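Local coordinates for protein desmoplakin (Homo sapiens, PDB 3R6N) that probably links desmosomal adhesion sites to intermediate filaments and has a plakin domain built as a rigid rod of spectrin repeats carrying an SH3 domain, at residues W3-T7 against L65-A70; C14-R19 against Y72-E76; V32-E38 against L95-Q100; H91-L95 against Q163-S167. One frame throughout, in Å; residues are numbered along the deposited sequence.

Interaction 1: residues W3-T7 against L65-A70; sequences WDEFT and LREKSA
Trp3 lays one face of its indole over the start of helix 68-117. Glu67 CG sits 3.4 Å from the centroid of the five-membered ring, 15° off the normal, and Ala70 CB lies 3.9 Å from that of the six-membered ring, 20° off, so both are CH-pi contacts; Trp3 CZ2 also reaches Ser69 CB at 3.5 Å. An m chi1 (-57°) with chi2 of -35° sets this ring position. The backbone is extended at Trp3 and Asp4 (psi near 180° and 144°), then turns helical. Asp4 is the N-cap of helix 5-24: with chi1 t, OD1 accepts from Phe6 N at 3.1 Å, while OD2 takes Thr7 OG1 at 3.0 Å and, weakly, Thr7 N at 3.2 Å. Across the gap, Leu65 (phi/psi -64/163) and Arg66 (-143/-13) lead into Glu67 (-65/129), the N-cap residue of helix 68-117. The CA register pairs Trp3 with Glu67 at 7.3 Å and Thr7 with Leu65 at 6.8 Å. With chi1 m, Thr7 CG2 touches Leu65 CD2 (3.8 Å), Glu67 CB (3.9 Å) and Ala70 CB (4.0 Å). Two helix N-termini thus meet at the end of a three-helix, spectrin-like bundle. Asp4 OD2 and Arg66 NH2 stay 4.2 Å apart, beyond a salt bridge. The chemistry implies cohesion by indole and methyl packing, with Asp4 spending its carboxylate on its own helix.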
loop_
_atom_site.group_PDB
_atom_site.type_symbol
_atom_site.label_atom_id
_atom_site.label_comp_id
_atom_site.label_asym_id
_atom_site.label_seq_id
_atom_site.Cartn_x
_atom_site.Cartn_y
_atom_site.Cartn_z
ATOM N N TRP A 3 44.499 33.026 -65.447
ATOM C CA TRP A 3 43.561 33.868 -66.182
ATOM C C TRP A 3 44.004 35.322 -66.248
ATOM O O TRP A 3 45.066 35.693 -65.752
ATOM C CB TRP A 3 42.180 33.832 -65.522
ATOM C CG TRP A 3 41.564 32.476 -65.387
ATOM C CD1 TRP A 3 41.669 31.432 -66.258
ATOM C CD2 TRP A 3 40.737 32.019 -64.310
ATOM N NE1 TRP A 3 40.958 30.353 -65.789
ATOM C CE2 TRP A 3 40.379 30.689 -64.593
ATOM C CE3 TRP A 3 40.267 32.609 -63.131
ATOM C CZ2 TRP A 3 39.572 29.936 -63.742
ATOM C CZ3 TRP A 3 39.467 31.863 -62.289
ATOM C CH2 TRP A 3 39.127 30.540 -62.598
ATOM N N ASP A 4 43.156 36.138 -66.866
ATOM C CA ASP A 4 43.290 37.590 -66.858
ATOM C C ASP A 4 43.372 38.109 -65.419
ATOM O O ASP A 4 42.727 37.570 -64.521
ATOM C CB ASP A 4 42.095 38.204 -67.597
ATOM C CG ASP A 4 41.836 39.646 -67.211
ATOM O OD1 ASP A 4 42.799 40.438 -67.145
ATOM O OD2 ASP A 4 40.657 39.991 -66.980
ATOM N N GLU A 5 44.167 39.154 -65.203
ATOM C CA GLU A 5 44.389 39.687 -63.858
ATOM C C GLU A 5 43.145 40.331 -63.248
ATOM O O GLU A 5 42.967 40.314 -62.030
ATOM C CB GLU A 5 45.553 40.682 -63.855
ATOM C CG GLU A 5 46.868 40.098 -64.345
ATOM C CD GLU A 5 47.290 38.869 -63.561
ATOM O OE1 GLU A 5 46.938 38.770 -62.365
ATOM O OE2 GLU A 5 47.975 38.000 -64.143
ATOM N N PHE A 6 42.295 40.905 -64.094
ATOM C CA PHE A 6 41.036 41.487 -63.637
ATOM C C PHE A 6 40.055 40.374 -63.291
ATOM O O PHE A 6 39.173 40.542 -62.447
ATOM C CB PHE A 6 40.440 42.406 -64.710
ATOM C CG PHE A 6 39.099 42.987 -64.341
ATOM C CD1 PHE A 6 39.012 44.180 -63.640
ATOM C CD2 PHE A 6 37.925 42.342 -64.703
ATOM C CE1 PHE A 6 37.777 44.717 -63.300
ATOM C CE2 PHE A 6 36.689 42.873 -64.366
ATOM C CZ PHE A 6 36.616 44.061 -63.664
ATOM N N THR A 7 40.216 39.233 -63.953
ATOM C CA THR A 7 39.378 38.071 -63.688
ATOM C C THR A 7 39.818 37.375 -62.400
ATOM O O THR A 7 38.986 36.883 -61.641
ATOM C CB THR A 7 39.402 37.076 -64.867
ATOM O OG1 THR A 7 38.880 37.709 -66.045
ATOM C CG2 THR A 7 38.567 35.849 -64.542
ATOM N N LEU A 65 32.504 38.810 -66.822
ATOM C CA LEU A 65 33.526 37.800 -67.072
ATOM C C LEU A 65 33.379 37.180 -68.459
ATOM O O LEU A 65 32.339 37.304 -69.103
ATOM C CB LEU A 65 33.464 36.705 -66.004
ATOM C CG LEU A 65 33.766 37.139 -64.567
ATOM C CD1 LEU A 65 33.409 36.038 -63.578
ATOM C CD2 LEU A 65 35.225 37.550 -64.418
ATOM N N ARG A 66 34.435 36.517 -68.914
ATOM C CA ARG A 66 34.411 35.807 -70.186
ATOM C C ARG A 66 35.205 34.523 -70.050
ATOM O O ARG A 66 35.137 33.644 -70.910
ATOM C CB ARG A 66 35.012 36.666 -71.299
ATOM C CG ARG A 66 34.279 37.971 -71.542
ATOM C CD ARG A 66 35.168 38.946 -72.276
ATOM N NE ARG A 66 36.425 39.160 -71.568
ATOM C CZ ARG A 66 36.588 40.045 -70.589
ATOM N NH1 ARG A 66 35.569 40.800 -70.197
ATOM N NH2 ARG A 66 37.767 40.175 -69.999
ATOM N N GLU A 67 35.963 34.424 -68.962
ATOM C CA GLU A 67 36.754 33.233 -68.697
ATOM C C GLU A 67 35.843 32.036 -68.470
ATOM O O GLU A 67 34.912 32.083 -67.665
ATOM C CB GLU A 67 37.672 33.440 -67.494
ATOM C CG GLU A 67 38.932 32.596 -67.552
ATOM C CD GLU A 67 39.804 32.951 -68.743
ATOM O OE1 GLU A 67 39.984 34.160 -69.005
ATOM O OE2 GLU A 67 40.303 32.025 -69.420
ATOM N N LYS A 68 36.128 30.961 -69.191
ATOM C CA LYS A 68 35.270 29.786 -69.215
ATOM C C LYS A 68 35.100 29.132 -67.840
ATOM O O LYS A 68 33.978 28.946 -67.367
ATOM C CB LYS A 68 35.821 28.784 -70.232
ATOM C CG LYS A 68 36.370 29.453 -71.487
ATOM C CD LYS A 68 37.195 28.491 -72.326
ATOM C CE LYS A 68 38.013 29.230 -73.376
ATOM N NZ LYS A 68 38.910 28.313 -74.136
ATOM N N SER A 69 36.216 28.789 -67.204
ATOM C CA SER A 69 36.185 28.118 -65.910
ATOM C C SER A 69 35.642 29.018 -64.810
ATOM O O SER A 69 34.752 28.626 -64.057
ATOM C CB SER A 69 37.581 27.635 -65.524
ATOM O OG SER A 69 37.998 26.572 -66.360
ATOM N N ALA A 70 36.197 30.223 -64.721
ATOM C CA ALA A 70 35.792 31.196 -63.713
ATOM C C ALA A 70 34.283 31.213 -63.500
ATOM O O ALA A 70 33.803 31.039 -62.379
ATOM C CB ALA A 70 36.285 32.582 -64.098
#

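Interaction 2: residues C14-R19 against Y72-E76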
loop_
_atom_site.group_PDB
_atom_site.type_symbol
_atom_site.label_atom_id
_atom_site.label_comp_id
_atom_site.label_asym_id
_atom_site.label_seq_id
_atom_site.Cartn_x
_atom_site.Cartn_y
_atom_site.Cartn_z
ATOM N N CYS A 14 34.931 37.153 -54.897
ATOM C CA CYS A 14 33.667 36.428 -54.805
ATOM C C CYS A 14 33.807 35.141 -54.007
ATOM O O CYS A 14 33.089 34.926 -53.032
ATOM C CB CYS A 14 33.123 36.105 -56.194
ATOM S SG CYS A 14 32.086 37.388 -56.898
ATOM N N LEU A 15 34.727 34.282 -54.431
ATOM C CA LEU A 15 34.958 33.022 -53.740
ATOM C C LEU A 15 35.369 33.281 -52.296
ATOM O O LEU A 15 35.198 32.428 -51.430
ATOM C CB LEU A 15 36.030 32.201 -54.456
ATOM C CG LEU A 15 35.725 31.745 -55.886
ATOM C CD1 LEU A 15 36.860 30.885 -56.415
ATOM C CD2 LEU A 15 34.413 30.986 -55.949
ATOM N N GLY A 16 35.908 34.469 -52.047
ATOM C CA GLY A 16 36.348 34.849 -50.717
ATOM C C GLY A 16 35.201 35.232 -49.804
ATOM O O GLY A 16 35.206 34.911 -48.617
ATOM N N TRP A 17 34.213 35.928 -50.354
ATOM C CA TRP A 17 33.042 36.291 -49.576
ATOM C C TRP A 17 32.113 35.093 -49.434
ATOM O O TRP A 17 31.521 34.874 -48.377
ATOM C CB TRP A 17 32.298 37.460 -50.216
ATOM C CG TRP A 17 31.074 37.850 -49.453
ATOM C CD1 TRP A 17 31.005 38.704 -48.390
ATOM C CD2 TRP A 17 29.739 37.384 -49.680
ATOM N NE1 TRP A 17 29.708 38.802 -47.945
ATOM C CE2 TRP A 17 28.912 38.003 -48.721
ATOM C CE3 TRP A 17 29.162 36.506 -50.602
ATOM C CZ2 TRP A 17 27.539 37.774 -48.661
ATOM C CZ3 TRP A 17 27.797 36.279 -50.539
ATOM C CH2 TRP A 17 27.002 36.910 -49.575
ATOM N N MET A 18 31.998 34.312 -50.503
ATOM C CA MET A 18 31.139 33.133 -50.501
ATOM C C MET A 18 31.622 32.042 -49.547
ATOM O O MET A 18 30.834 31.224 -49.079
ATOM C CB MET A 18 30.995 32.566 -51.914
ATOM C CG MET A 18 29.866 33.193 -52.709
ATOM S SD MET A 18 29.438 32.216 -54.153
ATOM C CE MET A 18 30.853 32.531 -55.201
ATOM N N ARG A 19 32.918 32.032 -49.266
ATOM C CA ARG A 19 33.484 31.030 -48.375
ATOM C C ARG A 19 33.626 31.574 -46.961
ATOM O O ARG A 19 33.645 30.814 -45.997
ATOM C CB ARG A 19 34.817 30.515 -48.919
ATOM C CG ARG A 19 34.643 29.625 -50.143
ATOM C CD ARG A 19 35.931 29.460 -50.929
ATOM N NE ARG A 19 35.707 28.710 -52.162
ATOM C CZ ARG A 19 36.624 28.525 -53.107
ATOM N NH1 ARG A 19 37.839 29.040 -52.969
ATOM N NH2 ARG A 19 36.322 27.828 -54.194
ATOM N N TYR A 72 31.949 29.078 -64.400
ATOM C CA TYR A 72 31.461 27.801 -63.904
ATOM C C TYR A 72 31.803 27.625 -62.424
ATOM O O TYR A 72 30.956 27.226 -61.625
ATOM C CB TYR A 72 32.036 26.647 -64.727
ATOM C CG TYR A 72 31.648 25.283 -64.203
ATOM C CD1 TYR A 72 30.448 24.687 -64.575
ATOM C CD2 TYR A 72 32.476 24.596 -63.327
ATOM C CE1 TYR A 72 30.089 23.442 -64.093
ATOM C CE2 TYR A 72 32.123 23.350 -62.839
ATOM C CZ TYR A 72 30.931 22.778 -63.224
ATOM O OH TYR A 72 30.583 21.536 -62.734
ATOM N N GLN A 73 33.046 27.935 -62.069
ATOM C CA GLN A 73 33.520 27.787 -60.698
ATOM C C GLN A 73 32.744 28.660 -59.712
ATOM O O GLN A 73 32.496 28.258 -58.579
ATOM C CB GLN A 73 35.014 28.100 -60.614
ATOM C CG GLN A 73 35.576 28.024 -59.202
ATOM C CD GLN A 73 37.088 28.124 -59.167
ATOM O OE1 GLN A 73 37.744 28.155 -60.210
ATOM N NE2 GLN A 73 37.650 28.170 -57.962
ATOM N N LEU A 74 32.374 29.860 -60.141
ATOM C CA LEU A 74 31.599 30.759 -59.298
ATOM C C LEU A 74 30.197 30.215 -59.103
ATOM O O LEU A 74 29.685 30.184 -57.989
ATOM C CB LEU A 74 31.524 32.158 -59.910
ATOM C CG LEU A 74 32.759 33.047 -59.780
ATOM C CD1 LEU A 74 32.537 34.365 -60.500
ATOM C CD2 LEU A 74 33.093 33.292 -58.326
ATOM N N GLU A 75 29.575 29.788 -60.195
ATOM C CA GLU A 75 28.214 29.278 -60.137
ATOM C C GLU A 75 28.139 28.010 -59.293
ATOM O O GLU A 75 27.148 27.767 -58.610
ATOM C CB GLU A 75 27.680 29.010 -61.545
ATOM C CG GLU A 75 26.178 28.780 -61.601
ATOM C CD GLU A 75 25.386 29.987 -61.123
ATOM O OE1 GLU A 75 25.958 31.099 -61.086
ATOM O OE2 GLU A 75 24.193 29.827 -60.781
ATOM N N GLU A 76 29.196 27.207 -59.341
ATOM C CA GLU A 76 29.230 25.949 -58.607
ATOM C C GLU A 76 29.386 26.204 -57.116
ATOM O O GLU A 76 28.848 25.466 -56.288
ATOM C CB GLU A 76 30.361 25.054 -59.126
ATOM C CG GLU A 76 30.500 23.724 -58.397
ATOM C CD GLU A 76 31.292 23.838 -57.105
ATOM O OE1 GLU A 76 32.333 24.531 -57.098
ATOM O OE2 GLU A 76 30.867 23.238 -56.094
#
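Gln73 is the first residue of 72-76 to touch the other helix: its extended side chain (chi1 and chi2 both t) brings NE2 to 3.2 Å from Leu15 CD1 and to 4.0 Å from Arg19 NH2, at the exposed border of the contact. Leu74 follows and is the focus. Its CD2 packs on Cys14 CB at 3.5 Å, Leu15 CD2 at 3.6 Å and Met18 CE at 3.9 Å, and Met18 CE also lies 3.8 Å from Leu74 O. The CA atoms of Leu15 and Leu74 are the closest pair, 6.9 Å apart. At Glu75 the CA-to-CB bond points away, and its carboxylate instead makes salt bridges with Lys62 and Arg55. The segment axes approach to 10.6 Å and run 11° from parallel, as expected for the first and third helices of a spectrin repeat, which share one direction. The second helix, 34-64, completes the bundle: Tyr54 and Ile61 touch Cys14, Leu58 touches Glu75, and Trp17 stacks with Tyr54.

Interaction 3: residues V32-E38 against L95-Q100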
loop_
_atom_site.group_PDB
_atom_site.type_symbol
_atom_site.label_atom_id
_atom_site.label_comp_id
_atom_site.label_asym_id
_atom_site.label_seq_id
_atom_site.Cartn_x
_atom_site.Cartn_y
_atom_site.Cartn_z
ATOM N N VAL A 32 21.174 23.089 -26.874
ATOM C CA VAL A 32 19.750 22.934 -26.609
ATOM C C VAL A 32 19.199 24.086 -25.774
ATOM O O VAL A 32 18.023 24.092 -25.415
ATOM C CB VAL A 32 19.439 21.591 -25.917
ATOM C CG1 VAL A 32 19.998 20.435 -26.737
ATOM C CG2 VAL A 32 20.002 21.575 -24.516
ATOM N N ASP A 33 20.051 25.059 -25.469
ATOM C CA ASP A 33 19.608 26.268 -24.789
ATOM C C ASP A 33 18.705 27.063 -25.714
ATOM O O ASP A 33 19.187 27.798 -26.567
ATOM C CB ASP A 33 20.801 27.128 -24.370
ATOM C CG ASP A 33 20.380 28.475 -23.804
ATOM O OD1 ASP A 33 19.679 28.494 -22.769
ATOM O OD2 ASP A 33 20.755 29.515 -24.384
ATOM N N LEU A 34 17.395 26.911 -25.548
ATOM C CA LEU A 34 16.433 27.540 -26.452
ATOM C C LEU A 34 16.738 29.008 -26.737
ATOM O O LEU A 34 16.438 29.510 -27.819
ATOM C CB LEU A 34 15.005 27.381 -25.925
ATOM C CG LEU A 34 14.435 25.966 -26.036
ATOM C CD1 LEU A 34 13.063 25.885 -25.388
ATOM C CD2 LEU A 34 14.371 25.520 -27.489
ATOM N N ALA A 35 17.338 29.692 -25.770
ATOM C CA ALA A 35 17.697 31.095 -25.944
ATOM C C ALA A 35 18.770 31.272 -27.019
ATOM O O ALA A 35 18.770 32.266 -27.743
ATOM C CB ALA A 35 18.159 31.691 -24.623
ATOM N N SER A 36 19.682 30.307 -27.109
ATOM C CA SER A 36 20.709 30.301 -28.148
ATOM C C SER A 36 20.084 29.977 -29.496
ATOM O O SER A 36 20.236 30.726 -30.463
ATOM C CB SER A 36 21.788 29.263 -27.834
ATOM O OG SER A 36 22.462 29.563 -26.626
ATOM N N VAL A 37 19.388 28.846 -29.550
ATOM C CA VAL A 37 18.681 28.423 -30.752
ATOM C C VAL A 37 17.918 29.591 -31.375
ATOM O O VAL A 37 17.889 29.738 -32.594
ATOM C CB VAL A 37 17.707 27.259 -30.450
ATOM C CG1 VAL A 37 16.968 26.841 -31.704
ATOM C CG2 VAL A 37 18.454 26.074 -29.857
ATOM N N GLU A 38 17.318 30.428 -30.535
ATOM C CA GLU A 38 16.528 31.559 -31.013
ATOM C C GLU A 38 17.381 32.616 -31.705
ATOM O O GLU A 38 17.007 33.132 -32.757
ATOM C CB GLU A 38 15.746 32.197 -29.860
ATOM C CG GLU A 38 14.971 33.447 -30.255
ATOM C CD GLU A 38 13.900 33.167 -31.297
ATOM O OE1 GLU A 38 13.276 32.088 -31.233
ATOM O OE2 GLU A 38 13.683 34.020 -32.183
ATOM N N LEU A 95 15.514 21.538 -34.900
ATOM C CA LEU A 95 16.048 21.542 -33.540
ATOM C C LEU A 95 15.099 22.243 -32.582
ATOM O O LEU A 95 14.654 21.655 -31.595
ATOM C CB LEU A 95 17.417 22.222 -33.488
ATOM C CG LEU A 95 18.141 22.169 -32.139
ATOM C CD1 LEU A 95 18.435 20.732 -31.753
ATOM C CD2 LEU A 95 19.425 22.984 -32.167
ATOM N N GLN A 96 14.793 23.503 -32.877
ATOM C CA GLN A 96 13.927 24.294 -32.018
ATOM C C GLN A 96 12.649 23.529 -31.695
ATOM O O GLN A 96 12.254 23.435 -30.532
ATOM C CB GLN A 96 13.593 25.634 -32.669
ATOM C CG GLN A 96 13.012 26.662 -31.712
ATOM C CD GLN A 96 12.563 27.925 -32.420
ATOM O OE1 GLN A 96 11.711 27.883 -33.309
ATOM N NE2 GLN A 96 13.136 29.059 -32.029
ATOM N N ASN A 97 12.008 22.973 -32.717
ATOM C CA ASN A 97 10.798 22.190 -32.498
ATOM C C ASN A 97 11.014 21.063 -31.497
ATOM O O ASN A 97 10.371 21.023 -30.450
ATOM C CB ASN A 97 10.261 21.627 -33.812
ATOM C CG ASN A 97 9.506 22.662 -34.624
ATOM O OD1 ASN A 97 9.815 23.855 -34.576
ATOM N ND2 ASN A 97 8.503 22.212 -35.372
ATOM N N ILE A 98 11.928 20.156 -31.821
ATOM C CA ILE A 98 12.155 18.974 -30.994
ATOM C C ILE A 98 12.495 19.338 -29.551
ATOM O O ILE A 98 12.075 18.651 -28.621
ATOM C CB ILE A 98 13.249 18.046 -31.586
ATOM C CG1 ILE A 98 13.162 16.653 -30.960
ATOM C CG2 ILE A 98 14.635 18.649 -31.409
ATOM C CD1 ILE A 98 11.881 15.922 -31.291
ATOM N N ILE A 99 13.241 20.422 -29.361
ATOM C CA ILE A 99 13.630 20.837 -28.017
ATOM C C ILE A 99 12.472 21.470 -27.255
ATOM O O ILE A 99 12.200 21.101 -26.118
ATOM C CB ILE A 99 14.813 21.809 -28.043
ATOM C CG1 ILE A 99 16.005 21.162 -28.739
ATOM C CG2 ILE A 99 15.195 22.218 -26.631
ATOM C CD1 ILE A 99 17.248 22.006 -28.701
ATOM N N GLN A 100 11.798 22.427 -27.885
ATOM C CA GLN A 100 10.616 23.043 -27.295
ATOM C C GLN A 100 9.650 21.977 -26.800
ATOM O O GLN A 100 9.200 22.012 -25.652
ATOM C CB GLN A 100 9.915 23.945 -28.312
ATOM C CG GLN A 100 10.655 25.234 -28.604
ATOM C CD GLN A 100 9.929 26.104 -29.605
ATOM O OE1 GLN A 100 9.031 25.645 -30.310
ATOM N NE2 GLN A 100 10.313 27.373 -29.671
#
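Apolar packing makes up most of this antiparallel helix contact. Ile99, with chi1 m and chi2 t, is central: its CD1 meets Val32 CA at 3.4 Å and Val32 CB at 3.6 Å, its CG2 meets Leu34 CD2 at 3.5 Å, and CD1 is 4.4 Å from Val37 CG2. Val37 CG2 also lies 4.0 Å from Leu95 CD2, and Val37 CG1 rests 3.7 Å from Gln96 CB. Leu34 CD2 touches Gln100 CG at 3.9 Å, so the aliphatic part of a glutamine extends the apolar surface.

Polar atoms meet at the margin, where Glu38 OE1 stands 3.1 Å from Gln96 NE2. Within the first segment, Asp33 is the N-cap of helix 34-64: its OD2 accepts from Ser36 OG at 2.8 Å and, weakly, from Ser36 N at 3.0 Å. This cap marks where the chain turns into the helix; Val32, just ahead of the cap, lies against Ile99.

The short axes come within 10.3 Å and cross at -160°, with CA pairs Val32-Ile99 at 6.6 Å and Val37-Gln96 at 6.4 Å. Such near-antiparallel packing is that of successive helices in a spectrin repeat. Around it, Tyr173 of helix 167-225 touches Val32 and Ile99, Ile170 touches Leu95, and helix 130-161 packs on Ile98, so the pair already borders helices that follow along the rod.

Interaction 4: residues H91-L95 against Q163-S167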
loop_
_atom_site.group_PDB
_atom_site.type_symbol
_atom_site.label_atom_id
_atom_site.label_comp_id
_atom_site.label_asym_id
_atom_site.label_seq_id
_atom_site.Cartn_x
_atom_site.Cartn_y
_atom_site.Cartn_z
ATOM N N HIS A 91 17.758 22.793 -40.345
ATOM C CA HIS A 91 18.342 22.095 -39.203
ATOM C C HIS A 91 18.052 22.848 -37.908
ATOM O O HIS A 91 17.744 22.242 -36.880
ATOM C CB HIS A 91 19.848 21.912 -39.390
ATOM C CG HIS A 91 20.212 20.758 -40.274
ATOM N ND1 HIS A 91 21.327 20.766 -41.086
ATOM C CD2 HIS A 91 19.613 19.560 -40.467
ATOM C CE1 HIS A 91 21.395 19.622 -41.744
ATOM N NE2 HIS A 91 20.370 18.872 -41.386
ATOM N N LEU A 92 18.150 24.173 -37.970
ATOM C CA LEU A 92 17.810 25.015 -36.831
ATOM C C LEU A 92 16.341 24.830 -36.465
ATOM O O LEU A 92 16.009 24.573 -35.308
ATOM C CB LEU A 92 18.104 26.485 -37.140
ATOM C CG LEU A 92 19.569 26.917 -37.119
ATOM C CD1 LEU A 92 19.686 28.407 -37.365
ATOM C CD2 LEU A 92 20.200 26.554 -35.793
ATOM N N ARG A 93 15.467 24.956 -37.459
ATOM C CA ARG A 93 14.038 24.762 -37.259
ATOM C C ARG A 93 13.739 23.438 -36.563
ATOM O O ARG A 93 13.162 23.415 -35.477
ATOM C CB ARG A 93 13.307 24.815 -38.600
ATOM C CG ARG A 93 12.839 26.198 -39.001
ATOM C CD ARG A 93 11.669 26.633 -38.142
ATOM N NE ARG A 93 10.773 27.523 -38.871
ATOM C CZ ARG A 93 9.546 27.839 -38.472
ATOM N NH1 ARG A 93 9.060 27.334 -37.344
ATOM N NH2 ARG A 93 8.802 28.658 -39.205
ATOM N N GLN A 94 14.133 22.339 -37.202
ATOM C CA GLN A 94 13.924 21.004 -36.656
ATOM C C GLN A 94 14.365 20.936 -35.200
ATOM O O GLN A 94 13.676 20.351 -34.365
ATOM C CB GLN A 94 14.688 19.960 -37.476
ATOM C CG GLN A 94 14.289 19.879 -38.944
ATOM C CD GLN A 94 15.095 18.843 -39.707
ATOM O OE1 GLN A 94 16.326 18.848 -39.677
ATOM N NE2 GLN A 94 14.401 17.943 -40.394
ATOM N N LEU A 95 15.514 21.538 -34.900
ATOM C CA LEU A 95 16.048 21.542 -33.540
ATOM C C LEU A 95 15.099 22.243 -32.582
ATOM O O LEU A 95 14.654 21.655 -31.595
ATOM C CB LEU A 95 17.417 22.222 -33.488
ATOM C CG LEU A 95 18.141 22.169 -32.139
ATOM C CD1 LEU A 95 18.435 20.732 -31.753
ATOM C CD2 LEU A 95 19.425 22.984 -32.167
ATOM N N GLN A 163 21.298 12.212 -39.991
ATOM C CA GLN A 163 22.529 12.832 -39.521
ATOM C C GLN A 163 22.393 14.334 -39.280
ATOM O O GLN A 163 23.121 15.141 -39.868
ATOM C CB GLN A 163 23.694 12.566 -40.477
ATOM C CG GLN A 163 24.403 11.237 -40.246
ATOM C CD GLN A 163 23.934 10.151 -41.188
ATOM O OE1 GLN A 163 23.949 10.325 -42.409
ATOM N NE2 GLN A 163 23.515 9.019 -40.628
ATOM N N HIS A 164 21.453 14.705 -38.420
ATOM C CA HIS A 164 21.308 16.093 -38.004
ATOM C C HIS A 164 22.582 16.525 -37.288
ATOM O O HIS A 164 23.074 15.820 -36.402
ATOM C CB HIS A 164 20.100 16.246 -37.078
ATOM C CG HIS A 164 19.736 17.669 -36.781
ATOM N ND1 HIS A 164 20.491 18.475 -35.956
ATOM C CD2 HIS A 164 18.689 18.425 -37.188
ATOM C CE1 HIS A 164 19.930 19.668 -35.875
ATOM N NE2 HIS A 164 18.834 19.663 -36.613
ATOM N N PRO A 165 23.131 17.684 -37.676
ATOM C CA PRO A 165 24.381 18.181 -37.089
ATOM C C PRO A 165 24.370 18.194 -35.558
ATOM O O PRO A 165 25.437 18.245 -34.938
ATOM C CB PRO A 165 24.483 19.612 -37.638
ATOM C CG PRO A 165 23.135 19.922 -38.216
ATOM C CD PRO A 165 22.594 18.614 -38.680
ATOM N N ALA A 166 23.189 18.150 -34.953
ATOM C CA ALA A 166 23.101 18.155 -33.497
ATOM C C ALA A 166 22.549 16.846 -32.934
ATOM O O ALA A 166 22.062 16.814 -31.810
ATOM C CB ALA A 166 22.268 19.329 -33.025
ATOM N N SER A 167 22.640 15.769 -33.710
ATOM C CA SER A 167 22.083 14.481 -33.304
ATOM C C SER A 167 22.431 14.126 -31.868
ATOM O O SER A 167 21.546 13.929 -31.037
ATOM C CB SER A 167 22.556 13.363 -34.236
ATOM O OG SER A 167 21.808 13.351 -35.439
#
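A Schellman motif followed by a type I beta turn joins helix 130-161 to helix 167-225, and this connection packs against the side of the long helix 68-117. Gln163, with positive phi (39°), is the C-prime residue of the Schellman motif; the turn runs from His164 to Ser167, with Ala166 at the N-cap of the next helix. His164 joins turn and helix. Its NE2 donates to His91 O at 2.8 Å, with an N-H...O angle of 156°, and its ND1 accepts from Ala166 N at 2.9 Å; both ring nitrogens are thus engaged, which fits a neutral imidazole protonated on NE2. His91 O meanwhile keeps its helical bond from Leu95 N at 3.1 Å, so this carbonyl accepts twice. Ser167 N (2.7 Å) and Ser167 OG (2.9 Å) both donate to His164 O and close the turn.

The two imidazoles form a T-shaped pair, the edge of His91 toward the face of His164, with centroids 4.8 Å apart and planes at 65°. Pro165 CD adds a CH-pi contact, 3.3 Å from the His91 centroid and only 4° off the normal. Farther along, Leu95 CD1 approaches Ala166 CB at 4.3 Å.

Trp30, in the loop between helices 5-24 and 34-64, touches Leu92, Leu95, Pro165 and Ala166. Loops from two successive helical bundles therefore meet beside continuous helix 68-117, with Val37 and Ile41 of helix 34-64 packed nearby.

All four contacts use helix 68-117, in the order 1, 2, 4, 3 from its N-terminal end. Interactions 1 and 2 are neighbours, centres 13 Å apart, both join it to helix 5-24, and they touch through Leu65 with Leu74 and Trp3 with Gln73. Interaction 3, its centre about 32 Å from that of interaction 2, brings in the start of helix 34-64. Interaction 4 lies 10 Å from interaction 3 between centres and shares Leu95 with it. Along the chain, interactions 1, 2 and 3 interleave, as expected of a three-helix repeat, whereas interaction 4 opens only after 1 and 2 have closed but interleaves with 3. A helix held at successive levels and continuing into the next bundle is consistent with a rigid rod.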